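PDB 5I0F: glycoside hydrolase family 31 from Trueperella pyogenes, which degrades cycloalternan, a cyclic glucose oligosaccharide, probably by a retaining mechanism that passes through a covalent glycosyl-enzyme intermediate. Local coordinates for residues His11-Ser16 with Arg191-Val196; Ser129-Glu134 with Arg162-Leu167; Gly143-Pro148 with Gly171-Val176; Glu231-Thr236 with Ser517-Ser522; Leu477-Gly482 with Glu487-Tyr492. All coordinates share one frame; numbering follows the deposited sequence.

Contact 1: His11-Ser16 with Arg191-Val196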
# COMPACT_ATOMS: atom_id res chain seq x y z
N HIS A 11 7.58 -1.42 14.40
CA HIS A 11 6.74 -0.51 13.59
C HIS A 11 7.77 0.34 12.81
O HIS A 11 8.69 0.86 13.40
CB HIS A 11 5.85 0.31 14.54
CG HIS A 11 4.88 1.24 13.87
ND1 HIS A 11 5.29 2.23 13.02
CD2 HIS A 11 3.55 1.42 14.05
CE1 HIS A 11 4.24 2.92 12.60
NE2 HIS A 11 3.17 2.46 13.23
N PRO A 12 7.63 0.49 11.47
CA PRO A 12 8.72 1.20 10.75
C PRO A 12 8.91 2.68 11.07
O PRO A 12 9.95 3.24 10.73
CB PRO A 12 8.36 1.01 9.27
CG PRO A 12 6.92 0.61 9.26
CD PRO A 12 6.69 -0.14 10.54
N TYR A 13 7.91 3.33 11.67
CA TYR A 13 7.97 4.74 11.99
C TYR A 13 7.77 5.09 13.48
O TYR A 13 7.62 6.25 13.81
CB TYR A 13 6.92 5.47 11.15
CG TYR A 13 7.11 5.31 9.65
CD1 TYR A 13 8.14 5.98 8.97
CD2 TYR A 13 6.23 4.52 8.89
CE1 TYR A 13 8.30 5.84 7.59
CE2 TYR A 13 6.39 4.38 7.53
CZ TYR A 13 7.42 5.02 6.87
OH TYR A 13 7.52 4.85 5.49
N ALA A 14 7.79 4.10 14.37
CA ALA A 14 7.52 4.36 15.78
C ALA A 14 8.39 3.46 16.63
O ALA A 14 8.80 2.36 16.19
CB ALA A 14 6.06 4.14 16.11
N ARG A 15 8.69 3.95 17.82
CA ARG A 15 9.44 3.20 18.82
C ARG A 15 8.50 2.72 19.91
O ARG A 15 7.58 3.45 20.30
CB ARG A 15 10.54 4.07 19.43
CG ARG A 15 11.44 4.74 18.40
CD ARG A 15 12.18 5.92 19.01
NE ARG A 15 11.27 6.97 19.47
CZ ARG A 15 11.52 7.82 20.47
NH1 ARG A 15 10.58 8.73 20.79
NH2 ARG A 15 12.66 7.79 21.17
N SER A 16 8.74 1.51 20.41
CA SER A 16 8.08 1.00 21.62
C SER A 16 8.90 1.38 22.86
O SER A 16 10.02 1.88 22.76
CB SER A 16 7.86 -0.52 21.52
OG SER A 16 9.00 -1.21 21.05
N ARG A 191 12.71 14.24 1.55
CA ARG A 191 13.31 13.05 2.14
C ARG A 191 12.19 12.04 2.33
O ARG A 191 11.12 12.37 2.85
CB ARG A 191 13.97 13.34 3.48
CG ARG A 191 15.03 14.44 3.44
CD ARG A 191 15.64 14.73 4.80
NE ARG A 191 16.56 15.87 4.68
CZ ARG A 191 16.23 17.17 4.71
NH1 ARG A 191 14.99 17.57 4.95
NH2 ARG A 191 17.19 18.09 4.53
N LEU A 192 12.42 10.81 1.90
CA LEU A 192 11.40 9.76 1.99
C LEU A 192 12.05 8.40 2.20
O LEU A 192 13.25 8.31 2.38
CB LEU A 192 10.54 9.79 0.73
CG LEU A 192 11.31 9.49 -0.55
CD1 LEU A 192 10.51 8.58 -1.43
CD2 LEU A 192 11.68 10.74 -1.30
N ASP A 193 11.25 7.35 2.18
CA ASP A 193 11.79 6.00 2.25
C ASP A 193 10.86 5.05 1.50
O ASP A 193 9.81 5.48 1.01
CB ASP A 193 12.07 5.58 3.73
CG ASP A 193 10.81 5.29 4.57
OD1 ASP A 193 9.68 5.68 4.21
OD2 ASP A 193 10.96 4.62 5.63
N SER A 194 11.30 3.81 1.33
CA SER A 194 10.55 2.78 0.67
C SER A 194 10.45 1.56 1.57
O SER A 194 11.35 0.69 1.59
CB SER A 194 11.16 2.44 -0.70
OG SER A 194 10.85 3.51 -1.61
N VAL A 195 9.36 1.53 2.34
CA VAL A 195 9.00 0.43 3.23
C VAL A 195 7.48 0.26 3.14
O VAL A 195 6.74 1.24 3.18
CB VAL A 195 9.48 0.65 4.69
CG1 VAL A 195 8.84 1.86 5.36
CG2 VAL A 195 9.25 -0.59 5.54
N VAL A 196 7.03 -0.98 2.98
CA VAL A 196 5.60 -1.24 2.87
C VAL A 196 4.99 -0.88 4.24
O VAL A 196 5.50 -1.28 5.29
CB VAL A 196 5.35 -2.70 2.50
CG1 VAL A 196 3.88 -3.05 2.63
CG2 VAL A 196 5.88 -2.99 1.10
O HOH W 1 5.59 3.95 3.76

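Contact 2: Ser129-Glu134 with Arg162-Leu167. With CA (calcium ion), chain F.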
# COMPACT_ATOMS: atom_id res chain seq x y z
N SER A 129 28.31 1.04 16.35
CA SER A 129 28.68 1.15 14.97
C SER A 129 29.28 2.53 14.68
O SER A 129 29.08 3.48 15.44
CB SER A 129 27.45 0.94 14.07
OG SER A 129 27.00 -0.40 14.12
N HIS A 130 30.04 2.60 13.59
CA HIS A 130 30.57 3.86 13.07
C HIS A 130 30.57 3.81 11.55
O HIS A 130 30.55 2.73 10.96
CB HIS A 130 31.97 4.17 13.63
CG HIS A 130 33.05 3.25 13.13
ND1 HIS A 130 33.28 2.01 13.69
CD2 HIS A 130 33.97 3.40 12.15
CE1 HIS A 130 34.29 1.43 13.07
NE2 HIS A 130 34.73 2.25 12.13
N TRP A 131 30.57 4.98 10.94
CA TRP A 131 30.59 5.09 9.48
C TRP A 131 32.03 5.02 8.98
O TRP A 131 32.89 5.75 9.46
CB TRP A 131 29.91 6.38 9.00
CG TRP A 131 28.44 6.40 9.20
CD1 TRP A 131 27.75 7.07 10.19
CD2 TRP A 131 27.44 5.73 8.42
NE1 TRP A 131 26.42 6.85 10.06
CE2 TRP A 131 26.19 6.04 8.99
CE3 TRP A 131 27.49 4.91 7.28
CZ2 TRP A 131 24.98 5.55 8.46
CZ3 TRP A 131 26.28 4.43 6.75
CH2 TRP A 131 25.04 4.75 7.35
N SER A 132 32.28 4.13 8.03
CA SER A 132 33.62 3.91 7.48
C SER A 132 33.63 4.15 5.98
O SER A 132 32.76 3.63 5.26
CB SER A 132 34.09 2.49 7.78
OG SER A 132 35.36 2.24 7.21
N ALA A 133 34.63 4.91 5.54
CA ALA A 133 34.91 5.13 4.12
C ALA A 133 35.86 4.07 3.55
O ALA A 133 36.24 4.17 2.38
CB ALA A 133 35.50 6.52 3.91
N GLU A 134 36.23 3.07 4.34
CA GLU A 134 37.07 1.97 3.85
C GLU A 134 36.22 1.13 2.89
O GLU A 134 35.00 1.13 3.01
CB GLU A 134 37.57 1.07 4.99
CG GLU A 134 38.31 1.77 6.12
CD GLU A 134 39.57 2.49 5.70
OE1 GLU A 134 40.24 2.08 4.72
OE2 GLU A 134 39.90 3.49 6.38
N ARG A 162 24.40 -1.04 7.37
CA ARG A 162 23.81 -0.13 6.36
C ARG A 162 24.91 0.44 5.47
O ARG A 162 26.10 0.40 5.81
CB ARG A 162 23.06 1.02 7.03
CG ARG A 162 21.82 0.59 7.82
CD ARG A 162 20.74 1.66 7.86
NE ARG A 162 21.19 2.85 8.58
CZ ARG A 162 21.19 2.99 9.90
NH1 ARG A 162 20.78 2.01 10.71
NH2 ARG A 162 21.62 4.12 10.43
N VAL A 163 24.51 1.00 4.34
CA VAL A 163 25.45 1.73 3.50
C VAL A 163 24.76 2.98 3.01
O VAL A 163 23.56 2.97 2.79
CB VAL A 163 25.96 0.87 2.32
CG1 VAL A 163 24.82 0.41 1.41
CG2 VAL A 163 27.02 1.60 1.51
N LYS A 164 25.51 4.06 2.86
CA LYS A 164 24.99 5.19 2.12
C LYS A 164 25.93 5.64 1.02
O LYS A 164 27.15 5.47 1.11
CB LYS A 164 24.55 6.34 3.02
CG LYS A 164 25.63 6.97 3.85
CD LYS A 164 25.03 7.69 5.05
CE LYS A 164 26.16 8.31 5.86
NZ LYS A 164 25.66 9.13 6.99
N PHE A 165 25.34 6.18 -0.03
CA PHE A 165 26.09 6.64 -1.19
C PHE A 165 25.26 7.69 -1.93
O PHE A 165 24.10 7.93 -1.56
CB PHE A 165 26.50 5.46 -2.08
CG PHE A 165 25.36 4.72 -2.69
CD1 PHE A 165 24.75 3.66 -2.01
CD2 PHE A 165 24.85 5.09 -3.93
CE1 PHE A 165 23.68 2.97 -2.58
CE2 PHE A 165 23.78 4.42 -4.50
CZ PHE A 165 23.20 3.35 -3.82
N ALA A 166 25.85 8.33 -2.93
CA ALA A 166 25.21 9.44 -3.61
C ALA A 166 25.25 9.32 -5.12
O ALA A 166 26.17 8.71 -5.70
CB ALA A 166 25.83 10.76 -3.19
N LEU A 167 24.22 9.90 -5.74
CA LEU A 167 24.16 10.10 -7.17
C LEU A 167 24.02 11.59 -7.49
O LEU A 167 23.32 12.34 -6.79
CB LEU A 167 22.95 9.37 -7.76
CG LEU A 167 22.74 7.91 -7.38
CD1 LEU A 167 21.47 7.44 -8.06
CD2 LEU A 167 23.92 7.07 -7.82
CA CA F . 35.76 4.65 0.03
O HOH W 2 33.81 3.29 1.10
O HOH W 3 33.94 6.00 0.06
O HOH W 4 35.42 5.10 -2.31
O HOH W 5 37.99 3.67 -0.17
O HOH W 6 37.00 6.58 0.61

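Contact 3: Gly143-Pro148 with Gly171-Val176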
# COMPACT_ATOMS: atom_id res chain seq x y z
N GLY A 143 27.00 3.49 -15.43
CA GLY A 143 26.50 4.84 -15.73
C GLY A 143 27.41 5.91 -15.15
O GLY A 143 28.47 5.60 -14.62
N ASP A 144 26.98 7.17 -15.23
CA ASP A 144 27.87 8.31 -14.94
C ASP A 144 27.46 9.20 -13.76
O ASP A 144 28.15 10.18 -13.48
CB ASP A 144 28.08 9.18 -16.22
CG ASP A 144 26.77 9.79 -16.78
OD1 ASP A 144 25.80 10.03 -16.03
OD2 ASP A 144 26.71 10.06 -18.00
N ARG A 145 26.36 8.88 -13.06
CA ARG A 145 25.92 9.72 -11.93
C ARG A 145 26.40 9.28 -10.54
O ARG A 145 26.34 10.06 -9.60
CB ARG A 145 24.40 9.89 -11.93
CG ARG A 145 23.83 10.52 -13.21
CD ARG A 145 24.51 11.83 -13.61
NE ARG A 145 23.81 12.49 -14.72
CZ ARG A 145 22.75 13.29 -14.62
NH1 ARG A 145 22.24 13.61 -13.43
NH2 ARG A 145 22.20 13.80 -15.73
N PHE A 146 26.87 8.05 -10.42
CA PHE A 146 27.43 7.55 -9.14
C PHE A 146 28.65 8.38 -8.76
O PHE A 146 29.52 8.57 -9.59
CB PHE A 146 27.84 6.09 -9.31
CG PHE A 146 28.47 5.47 -8.08
CD1 PHE A 146 27.78 5.43 -6.88
CD2 PHE A 146 29.73 4.88 -8.14
CE1 PHE A 146 28.34 4.82 -5.75
CE2 PHE A 146 30.29 4.27 -7.02
CZ PHE A 146 29.60 4.25 -5.83
N ILE A 147 28.70 8.85 -7.52
CA ILE A 147 29.84 9.57 -6.98
C ILE A 147 30.77 8.53 -6.32
O ILE A 147 30.46 8.03 -5.23
CB ILE A 147 29.38 10.59 -5.91
CG1 ILE A 147 28.32 11.57 -6.49
CG2 ILE A 147 30.56 11.33 -5.31
CD1 ILE A 147 28.79 12.42 -7.66
N PRO A 148 31.88 8.19 -6.99
CA PRO A 148 32.66 7.02 -6.53
C PRO A 148 33.27 7.10 -5.13
O PRO A 148 33.44 6.06 -4.51
CB PRO A 148 33.74 6.84 -7.61
CG PRO A 148 33.79 8.11 -8.37
CD PRO A 148 32.49 8.83 -8.18
N GLY A 171 20.70 20.63 -12.48
CA GLY A 171 19.82 21.73 -12.05
C GLY A 171 18.41 21.74 -12.62
O GLY A 171 17.48 22.18 -11.94
N ASP A 172 18.25 21.23 -13.83
CA ASP A 172 16.92 21.17 -14.45
C ASP A 172 16.24 19.80 -14.35
O ASP A 172 15.25 19.56 -15.05
CB ASP A 172 17.00 21.58 -15.91
CG ASP A 172 17.78 20.58 -16.76
OD1 ASP A 172 18.74 19.94 -16.24
OD2 ASP A 172 17.41 20.47 -17.95
N GLU A 173 16.75 18.91 -13.49
CA GLU A 173 16.21 17.55 -13.41
C GLU A 173 15.11 17.41 -12.36
O GLU A 173 15.18 18.03 -11.30
CB GLU A 173 17.32 16.53 -13.19
CG GLU A 173 18.08 16.26 -14.49
CD GLU A 173 19.25 15.30 -14.38
OE1 GLU A 173 19.87 15.17 -13.30
OE2 GLU A 173 19.59 14.70 -15.42
N HIS A 174 14.14 16.56 -12.67
CA HIS A 174 12.99 16.24 -11.84
C HIS A 174 13.00 14.75 -11.55
O HIS A 174 13.44 13.94 -12.39
CB HIS A 174 11.72 16.59 -12.59
CG HIS A 174 11.68 18.00 -13.05
ND1 HIS A 174 11.21 19.02 -12.26
CD2 HIS A 174 12.12 18.57 -14.20
CE1 HIS A 174 11.31 20.16 -12.93
NE2 HIS A 174 11.87 19.91 -14.10
N VAL A 175 12.55 14.38 -10.36
CA VAL A 175 12.62 13.00 -9.89
C VAL A 175 11.21 12.48 -9.67
O VAL A 175 10.47 13.00 -8.85
CB VAL A 175 13.45 12.87 -8.59
CG1 VAL A 175 13.63 11.40 -8.23
CG2 VAL A 175 14.81 13.53 -8.75
N VAL A 176 10.83 11.45 -10.43
CA VAL A 176 9.50 10.85 -10.31
C VAL A 176 9.65 9.37 -10.09
O VAL A 176 10.35 8.69 -10.83
CB VAL A 176 8.65 11.12 -11.55
CG1 VAL A 176 7.28 10.45 -11.42
CG2 VAL A 176 8.49 12.62 -11.77

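Contact 4: Glu231-Thr236 with Ser517-Ser522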
# COMPACT_ATOMS: atom_id res chain seq x y z
N GLU A 231 18.51 -2.76 -6.22
CA GLU A 231 17.95 -4.11 -6.35
C GLU A 231 17.97 -4.85 -5.02
O GLU A 231 18.85 -5.65 -4.72
CB GLU A 231 18.64 -4.94 -7.46
CG GLU A 231 17.73 -6.08 -7.95
CD GLU A 231 18.29 -6.83 -9.15
OE1 GLU A 231 18.41 -8.06 -9.07
OE2 GLU A 231 18.62 -6.22 -10.17
N THR A 232 16.95 -4.55 -4.21
CA THR A 232 16.83 -5.08 -2.87
C THR A 232 15.36 -5.03 -2.48
O THR A 232 14.61 -4.19 -3.01
CB THR A 232 17.65 -4.26 -1.86
OG1 THR A 232 17.59 -4.90 -0.58
CG2 THR A 232 17.12 -2.82 -1.70
N THR A 233 14.96 -5.90 -1.55
CA THR A 233 13.66 -5.79 -0.86
C THR A 233 13.78 -5.33 0.59
O THR A 233 12.79 -5.27 1.32
CB THR A 233 12.83 -7.09 -0.95
OG1 THR A 233 13.53 -8.15 -0.30
CG2 THR A 233 12.56 -7.46 -2.43
N ARG A 234 14.99 -4.96 1.00
CA ARG A 234 15.19 -4.33 2.29
C ARG A 234 14.82 -2.85 2.19
O ARG A 234 14.65 -2.31 1.10
CB ARG A 234 16.64 -4.49 2.78
CG ARG A 234 17.10 -5.93 2.85
CD ARG A 234 18.37 -6.11 3.68
NE ARG A 234 18.81 -7.50 3.76
CZ ARG A 234 19.55 -8.15 2.84
NH1 ARG A 234 19.95 -7.56 1.71
NH2 ARG A 234 19.90 -9.42 3.07
N ARG A 235 14.70 -2.22 3.35
CA ARG A 235 14.31 -0.83 3.42
C ARG A 235 15.40 0.06 2.84
O ARG A 235 16.59 -0.23 2.99
CB ARG A 235 14.04 -0.46 4.86
CG ARG A 235 13.46 0.92 5.06
CD ARG A 235 12.93 1.01 6.47
NE ARG A 235 12.25 2.27 6.76
CZ ARG A 235 11.75 2.56 7.96
NH1 ARG A 235 11.13 3.72 8.17
NH2 ARG A 235 11.91 1.71 8.99
N THR A 236 14.97 1.13 2.16
CA THR A 236 15.86 2.14 1.62
C THR A 236 15.30 3.51 1.94
O THR A 236 14.10 3.68 2.11
CB THR A 236 16.04 2.01 0.09
OG1 THR A 236 14.76 1.93 -0.55
CG2 THR A 236 16.82 0.76 -0.25
N SER A 517 -1.51 -2.95 -1.37
CA SER A 517 -0.10 -2.94 -1.06
C SER A 517 0.71 -3.71 -2.10
O SER A 517 0.19 -4.56 -2.84
CB SER A 517 0.20 -3.42 0.36
OG SER A 517 -0.09 -4.80 0.49
N GLY A 518 1.99 -3.38 -2.12
CA GLY A 518 2.93 -3.96 -3.07
C GLY A 518 4.35 -3.43 -2.94
O GLY A 518 4.68 -2.65 -2.04
N PHE A 519 5.18 -3.90 -3.88
CA PHE A 519 6.60 -3.63 -3.93
C PHE A 519 7.08 -3.94 -5.36
O PHE A 519 6.26 -4.23 -6.24
CB PHE A 519 7.37 -4.46 -2.87
CG PHE A 519 8.69 -3.86 -2.45
CD1 PHE A 519 8.73 -2.74 -1.65
CD2 PHE A 519 9.90 -4.42 -2.87
CE1 PHE A 519 9.94 -2.18 -1.24
CE2 PHE A 519 11.11 -3.87 -2.49
CZ PHE A 519 11.15 -2.74 -1.69
N THR A 520 8.37 -3.82 -5.63
CA THR A 520 8.95 -4.25 -6.90
C THR A 520 8.45 -5.66 -7.24
O THR A 520 8.50 -6.54 -6.39
CB THR A 520 10.48 -4.27 -6.78
OG1 THR A 520 10.94 -3.06 -6.18
CG2 THR A 520 11.15 -4.44 -8.13
N GLY A 521 7.95 -5.84 -8.46
CA GLY A 521 7.30 -7.08 -8.89
C GLY A 521 5.78 -7.07 -8.90
O GLY A 521 5.16 -7.85 -9.63
N SER A 522 5.16 -6.17 -8.11
CA SER A 522 3.71 -6.00 -8.12
C SER A 522 3.11 -5.66 -9.51
O SER A 522 1.93 -5.98 -9.76
CB SER A 522 3.26 -4.98 -7.07
OG SER A 522 3.51 -5.48 -5.77
O HOH W 7 13.48 -4.00 -5.57

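Contact 5: Leu477-Gly482 with Glu487-Tyr492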
# COMPACT_ATOMS: atom_id res chain seq x y z
N LEU A 477 12.19 -12.19 11.46
CA LEU A 477 11.17 -13.18 11.09
C LEU A 477 11.78 -14.17 10.08
O LEU A 477 12.75 -13.84 9.43
CB LEU A 477 9.93 -12.50 10.52
CG LEU A 477 9.18 -11.49 11.41
CD1 LEU A 477 7.88 -11.06 10.73
CD2 LEU A 477 8.92 -12.00 12.81
N ARG A 478 11.22 -15.38 9.99
CA ARG A 478 11.73 -16.43 9.13
C ARG A 478 10.67 -16.87 8.12
O ARG A 478 9.52 -17.16 8.49
CB ARG A 478 12.12 -17.66 9.97
CG ARG A 478 13.13 -17.37 11.07
CD ARG A 478 13.50 -18.66 11.79
NE ARG A 478 14.57 -18.47 12.79
CZ ARG A 478 15.87 -18.34 12.50
NH1 ARG A 478 16.75 -18.16 13.49
NH2 ARG A 478 16.31 -18.37 11.25
N TYR A 479 11.09 -16.96 6.87
CA TYR A 479 10.25 -17.41 5.77
C TYR A 479 10.82 -18.71 5.21
O TYR A 479 12.04 -18.95 5.24
CB TYR A 479 10.21 -16.34 4.68
CG TYR A 479 9.43 -15.09 5.05
CD1 TYR A 479 10.02 -14.05 5.76
CD2 TYR A 479 8.12 -14.92 4.64
CE1 TYR A 479 9.30 -12.89 6.09
CE2 TYR A 479 7.40 -13.77 4.93
CZ TYR A 479 8.00 -12.75 5.65
OH TYR A 479 7.22 -11.63 5.93
N GLU A 480 9.94 -19.53 4.65
CA GLU A 480 10.33 -20.81 4.08
C GLU A 480 11.18 -20.66 2.83
O GLU A 480 11.86 -21.60 2.47
CB GLU A 480 9.10 -21.65 3.74
CG GLU A 480 8.45 -22.23 4.98
CD GLU A 480 7.27 -23.12 4.65
OE1 GLU A 480 6.29 -22.64 4.05
OE2 GLU A 480 7.32 -24.31 5.01
N ASP A 481 11.15 -19.51 2.17
CA ASP A 481 12.07 -19.26 1.04
C ASP A 481 13.52 -18.98 1.47
O ASP A 481 14.37 -18.78 0.61
CB ASP A 481 11.55 -18.12 0.12
CG ASP A 481 11.62 -16.73 0.77
OD1 ASP A 481 11.90 -16.62 1.98
OD2 ASP A 481 11.38 -15.70 0.05
N GLY A 482 13.80 -18.95 2.77
CA GLY A 482 15.14 -18.70 3.29
C GLY A 482 15.38 -17.26 3.71
O GLY A 482 16.34 -16.98 4.40
N GLU A 487 14.21 -8.79 4.52
CA GLU A 487 13.93 -8.92 3.07
C GLU A 487 12.52 -9.35 2.73
O GLU A 487 11.95 -8.90 1.75
CB GLU A 487 14.88 -9.96 2.44
CG GLU A 487 16.30 -9.52 2.29
CD GLU A 487 17.12 -10.50 1.45
OE1 GLU A 487 17.37 -11.63 1.91
OE2 GLU A 487 17.49 -10.14 0.32
N GLY A 488 11.96 -10.27 3.51
CA GLY A 488 10.68 -10.90 3.20
C GLY A 488 9.44 -10.07 3.47
O GLY A 488 8.41 -10.26 2.82
N ASN A 489 9.54 -9.14 4.43
CA ASN A 489 8.37 -8.35 4.85
C ASN A 489 7.87 -7.39 3.74
O ASN A 489 6.66 -7.30 3.54
CB ASN A 489 8.62 -7.63 6.16
CG ASN A 489 8.89 -8.60 7.33
OD1 ASN A 489 8.72 -9.82 7.21
ND2 ASN A 489 9.36 -8.06 8.43
N ASN A 490 8.78 -6.69 3.05
CA ASN A 490 8.37 -5.84 1.90
C ASN A 490 7.92 -6.66 0.70
O ASN A 490 7.08 -6.22 -0.10
CB ASN A 490 9.51 -4.92 1.45
CG ASN A 490 9.76 -3.75 2.40
OD1 ASN A 490 8.84 -3.23 3.04
ND2 ASN A 490 11.02 -3.32 2.46
N LEU A 491 8.53 -7.83 0.53
CA LEU A 491 8.16 -8.75 -0.52
C LEU A 491 6.78 -9.37 -0.34
O LEU A 491 6.14 -9.75 -1.33
CB LEU A 491 9.22 -9.85 -0.64
CG LEU A 491 9.09 -10.85 -1.78
CD1 LEU A 491 9.06 -10.19 -3.15
CD2 LEU A 491 10.23 -11.86 -1.72
N TYR A 492 6.32 -9.48 0.90
CA TYR A 492 5.07 -10.19 1.23
C TYR A 492 3.89 -9.88 0.28
O TYR A 492 3.25 -10.81 -0.22
CB TYR A 492 4.64 -9.93 2.68
CG TYR A 492 3.60 -10.92 3.12
CD1 TYR A 492 2.26 -10.73 2.82
CD2 TYR A 492 3.97 -12.10 3.77
CE1 TYR A 492 1.31 -11.69 3.15
CE2 TYR A 492 3.03 -13.05 4.12
CZ TYR A 492 1.70 -12.84 3.82
OH TYR A 492 0.77 -13.80 4.19

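Contact 1: His11-Ser16 with Arg191-Val196
Pro12 and Tyr13 carry this contact, meeting Val195 and Asp193 across it. They lie in a type I beta turn from His11 to Ala14. Within the turn, His11 ND1 accepts a bond from Tyr13 N (3.1 Å), which lies almost exactly in the imidazole plane. Pro12 comes next. Its CB packs on Val195 CG1 at 4.0 Å, and its carbonyl oxygen accepts a bond from Arg235. Tyr13 then reaches across the contact. Its CG stands anti to its own carbonyl carbon (chi1 -59°), and the ring runs out to the strand 191-194. Tyr13 OH donates to Asp193 OD1 at 2.6 Å, and OD1 receives it on its syn lone pair. Ring and carboxylate planes are 59° apart. The CG1 methyl of Val195 lies 3.8 Å from Tyr13 CZ. Water 1 donates to Tyr13 OH (2.7 Å) and also lies 3.0 Å from Val195 O, within bonding distance. Asp193 OD2 forms a salt bridge with Arg235, whose cation also lies against the Tyr13 ring. The buried carboxylate is therefore held through both oxygens. Its charge is balanced by Arg235, and the phenol bond probably stabilises it further as an anion.

Contact 2: Ser129-Glu134 with Arg162-Leu167
A cation-pi contact on one face of an antiparallel beta-sheet joins Trp131 to Lys164. Trp131 is on the edge strand 130-132 and Lys164 on strand 160-168, with strand 152-155 between them in the sheet. The two strand segments are therefore not direct neighbours. Their axes come no closer than 8.9 Å, and their N-to-C directions differ by 49°. Side chains bridge the gap above strand 152-155. The Lys164 chain, extended beyond CG, crosses the indole at about a right angle. Its CE sits over the centre of the six-membered ring of Trp131, 3.7 Å from the centroid, in a CH-pi contact. The ammonium NZ of Lys164 lies farther along, 3.9 Å from the centroid of the five-membered ring and 20° off the normal. Methylene and charge thus share one indole face. Arg162 comes near the indole obliquely, its NH2 4.1 Å from Trp131 CZ2, but its NE is paired with Glu251 on strand 247-253. The same Glu251 side chain also touches Trp131 and Lys164. At the end of the edge strand, Ser132 OG accepts from Glu134 N in an ST turn. That turn carries a hydrated calcium ion. Ala133 O binds it at 2.5 Å, and five waters complete the ligands. One of them, water 2, also donates to Glu134 O at 3.1 Å.

Contact 3: Gly143-Pro148 with Gly171-Val176
Arg145 and Glu173 meet in a salt bridge, the one direct link between these segments. The guanidinium grips the carboxylate end-on through both terminal nitrogens, one to each oxygen. Arg145 NH1 donates to Glu173 OE1 at 2.8 Å in a nearly straight bond of 174°. Arg145 NH2 donates to Glu173 OE2, also at 2.8 Å, with a more bent angle of 152°. The two flat groups are nearly coplanar, 18° apart. The Arg145 chain is bent at chi2, while that of Glu173 is extended beyond CG, and they approach from opposite directions. A second ionic pair lies within the first segment. Arg145 NE is 3.4 Å from Asp144 OD1, so one arginine joins two acids in a small network. Further hydrogen bonds complete the setting. Glu173 OE1 accepts from Glu170 N, and Glu173 OE2 from Trp226 NE1. Arg145 NH1 also donates to Arg168 O. Both carboxylate oxygens of the buried glutamate thus have two donors each, which probably keeps it ionised. The arrangement is a bidentate arginine-glutamate salt bridge between two loops of a beta-rich region, one before strand 152-155 and the other leading into strand 174-179.

Contact 4: Glu231-Thr236 with Ser517-Ser522
A backbone carbonyl meets the rim of an aromatic ring here: Thr232 O lies in the plane of the Phe519 ring, 3.6 Å from CE2. The positively polarised C-H edge of the ring probably suits that oxygen. The CA of Thr233 is equally near, also 3.6 Å from Phe519 CE2, and comes obliquely. The methyl CG2 of Thr233 adds a looser touch, 3.9 Å from Phe519 CE2. A chi1 of -156° turns the Phe519 ring away from its own backbone N and out to the threonines. A water makes the polar link. Water 7 donates to Thr232 O at 2.8 Å and pairs with Thr520 OG1. Each segment has its own bracing. Thr232 OG1 accepts from Arg234 N in an ST turn. Phe519 to Ser522 form a type II beta turn, in which Ser522 N donates to Phe519 O; Ser522 OG also accepts from Phe519 N at 3.0 Å. The hydroxyl of Thr233 turns to Glu487 O, and Arg234 NE bonds to Asp486, a ligand of a nearby calcium ion. The contact joins the loop between strands 225-230 and 236-240 to the barrel loop after strand 513-515. Phe519 packs on Pro212 and Pro214 of strand 212-219 and on Asn490 and Val494 of helix 485-506.

Contact 5: Leu477-Gly482 with Glu487-Tyr492
Tyr479 and Gly488 have the closest CA atoms of the two segments, 7.0 Å apart. The first segment is a loop ending in a type I beta turn from Tyr479 to Gly482, closed by Gly482 N to Tyr479 O. The second is part of helix 485-506. Both belong to the TIM barrel of family 31, where this loop follows strand 463-466 and leads into the helix. Tyr479 is the main side chain. With chi1 at -71°, it swings to the side away from its carbonyl carbon, which lays the ring against the first turns of the helix. Gly488 CA sits over one ring face, 4.2 Å from the centroid, in a CH-pi contact. A glycine lets the helix backbone itself approach the ring. The rim of the ring meets two other residues. Tyr492 CD2 packs in its plane, 4.0 Å from Tyr479 CE2, and the two side chains cross at about a right angle. Tyr492 OH turns elsewhere, to Pro437 O. Asn489 supplies the polar partner. Its ND2 donates to Gly474 O, which helps fix the turn of the amide and presents OD1 to the tyrosine. Leu477 also crosses Asn489 at about a right angle, its CD1 3.8 Å from Asn489 OD1. At the other end, Asp481 only brushes Leu491, and its carboxylate pairs with Arg483. The phenol completes the contact: Tyr479 OH donates to Asn489 OD1 at 2.7 Å, tilted 18° from the carbonyl plane.

All five contacts are partly buried. Contacts 1, 4 and 5 form one touching group nearer the middle of the chain, while contacts 2 and 3 lie toward its outside. Arg235 connects contact 1 to contact 4. Asn490 on helix 485-506 ties contact 5 to both, through Val196 N and Thr233 O. These three combine mixed packing with phenol hydrogen bonds or a water bridge, and contact 4 joins the barrel to the beta-rich part. Contacts 2 and 3 depend more on charge: a lysine over an indole, and a paired arginine and glutamate. They meet where Ala166 O approaches Ile147 N. Contacts 1 and 2 reach opposite edge strands of one six-stranded sheet.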